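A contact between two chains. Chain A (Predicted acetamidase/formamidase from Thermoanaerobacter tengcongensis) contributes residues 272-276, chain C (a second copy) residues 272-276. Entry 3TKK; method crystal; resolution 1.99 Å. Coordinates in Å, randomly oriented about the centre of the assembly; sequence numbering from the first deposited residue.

Chain A 272-276: NAQIS
Chain C, residues 272-276: NAQIS

Two copies of the same strand can lie side by side across a dimer interface without a direct hydrogen bond between them, their backbones linked by water. The contact between residues 272-276 of chains A and C is a compact example. Chain A is extended from Asn272(A) to Ile275(A), with phi/psi of -128/112, -74/138, -144/162 and -112/135; Ser276(A), at -96/-57, still belongs to the strand but departs from extended backbone angles. Chain C follows nearly the same path, at -126/114, -70/133, -134/175, -122/136 and -95/-58, and turns a corner at Ser276(C). The strands run roughly antiparallel, their N-to-C directions 148° apart, and their axes approach to 5.5 Å. The register centres on Gln274(A) and Gln274(C), where CA of Gln274(A) lies 5.7 Å from CA of Gln274(C), so Ala273(A) faces Ile275(C) and Ala273(C) faces Ile275(A).

At this separation the backbones do not hydrogen-bond directly; two waters bridge them instead. Water 1 donates to Ala273(A) O at 2.8 Å and accepts from Ile275(C) N at 2.9 Å. Water 2 repeats the pattern with the chains exchanged, accepting from Ile275(A) N at 2.9 Å and donating to Ala273(C) O at 2.7 Å. Each water thus serves an amide on one strand and a carbonyl on the other.

The side chains complete the packing. Both isoleucines direct CA-to-CB toward the opposing strand and share one rotamer, m for chi1 and t for chi2 (-72°/163° in Ile275(A), -67°/164° in Ile275(C)). They meet with CG1 of Ile275(A) 3.7 Å from CD1 of Ile275(C), a van der Waals contact between buried aliphatic groups. Each also reaches the alanine across from it: CD1 of Ile275(A) lies 3.9 Å from CB of Ala273(C), and CD1 of Ile275(C) lies 4.1 Å from CB of Ala273(A). The CA-to-CB bond points toward the partner in Ala273(C) but sideways in Ala273(A). The isoleucines also pack on backbone, CB of Ile275(A) lying 3.6 Å from Ala273(C) O and CB of Ile275(C) 3.8 Å from Ala273(A) O.

In Gln274(A) and Gln274(C) the CA-to-CB bond points away from the other stretch, with chi1/chi2 of -63°/-169° and -49°/176°. The CA-to-CB bonds of Asn272(A) and Asn272(C) (chi1 -69° and -67°) point sideways and those of Ser276(A) and Ser276(C) (-65° and -70°) away; none of these four residues touches the other stretch. The 264 Å² buried in total therefore comes mainly from Ile275(A), Ile275(C), Ala273(A) and Ala273(C).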

# COMPACT_ATOMS: atom_id res chain seq x y z
N ASN A 272 2.86 8.11 0.21
CA ASN A 272 1.98 6.92 0.26
C ASN A 272 2.73 5.81 0.89
O ASN A 272 3.77 5.33 0.31
CB ASN A 272 1.53 6.52 -1.20
CG ASN A 272 0.60 7.52 -1.81
OD1 ASN A 272 -0.44 7.79 -1.28
ND2 ASN A 272 0.95 8.05 -2.99
N ALA A 273 2.33 5.41 2.08
CA ALA A 273 2.93 4.23 2.66
C ALA A 273 2.35 3.02 1.89
O ALA A 273 1.16 3.00 1.71
CB ALA A 273 2.53 4.18 4.09
N GLN A 274 3.15 2.00 1.54
CA GLN A 274 2.67 0.97 0.58
C GLN A 274 3.31 -0.31 1.10
O GLN A 274 4.22 -0.30 1.96
CB GLN A 274 3.14 1.32 -0.82
CG GLN A 274 2.56 2.65 -1.32
CD GLN A 274 2.81 2.88 -2.80
OE1 GLN A 274 3.88 2.49 -3.27
NE2 GLN A 274 1.85 3.56 -3.55
N ILE A 275 2.75 -1.43 0.65
CA ILE A 275 3.19 -2.72 1.06
C ILE A 275 3.87 -3.46 -0.10
O ILE A 275 3.34 -3.48 -1.30
CB ILE A 275 1.96 -3.55 1.56
CG1 ILE A 275 1.44 -3.02 2.93
CG2 ILE A 275 2.33 -5.03 1.83
CD1 ILE A 275 -0.01 -3.55 3.20
N SER A 276 5.01 -4.07 0.23
CA SER A 276 5.70 -4.95 -0.77
C SER A 276 5.36 -6.35 -0.57
O SER A 276 4.82 -6.89 -1.49
CB SER A 276 7.20 -4.73 -0.87
OG SER A 276 7.53 -3.37 -1.41
N ASN C 272 -3.69 -6.42 -4.46
CA ASN C 272 -2.71 -5.58 -3.83
C ASN C 272 -3.14 -5.30 -2.41
O ASN C 272 -4.24 -4.66 -2.17
CB ASN C 272 -2.59 -4.28 -4.68
CG ASN C 272 -2.01 -4.50 -6.04
OD1 ASN C 272 -0.80 -4.80 -6.15
ND2 ASN C 272 -2.78 -4.03 -7.13
N ALA C 273 -2.37 -5.82 -1.42
CA ALA C 273 -2.55 -5.28 -0.14
C ALA C 273 -2.00 -3.82 -0.10
O ALA C 273 -0.90 -3.56 -0.62
CB ALA C 273 -1.74 -6.19 0.93
N GLN C 274 -2.78 -2.91 0.46
CA GLN C 274 -2.45 -1.55 0.62
C GLN C 274 -2.76 -0.99 2.02
O GLN C 274 -3.37 -1.61 2.86
CB GLN C 274 -3.26 -0.75 -0.39
CG GLN C 274 -3.11 -1.43 -1.77
CD GLN C 274 -4.00 -0.74 -2.85
OE1 GLN C 274 -3.61 -0.72 -4.03
NE2 GLN C 274 -5.20 -0.37 -2.49
N ILE C 275 -2.37 0.25 2.24
CA ILE C 275 -2.50 0.83 3.58
C ILE C 275 -3.35 2.07 3.44
O ILE C 275 -3.13 2.90 2.57
CB ILE C 275 -1.07 1.20 4.16
CG1 ILE C 275 -0.24 -0.04 4.43
CG2 ILE C 275 -1.13 2.31 5.36
CD1 ILE C 275 1.28 0.27 4.60
N SER C 276 -4.28 2.22 4.34
CA SER C 276 -5.12 3.46 4.45
C SER C 276 -4.55 4.41 5.44
O SER C 276 -4.32 5.54 5.10
CB SER C 276 -6.54 3.11 4.88
OG SER C 276 -7.19 2.44 3.83
O HOH W 1 -0.97 1.88 0.30
O HOH W 2 0.72 -1.53 -1.39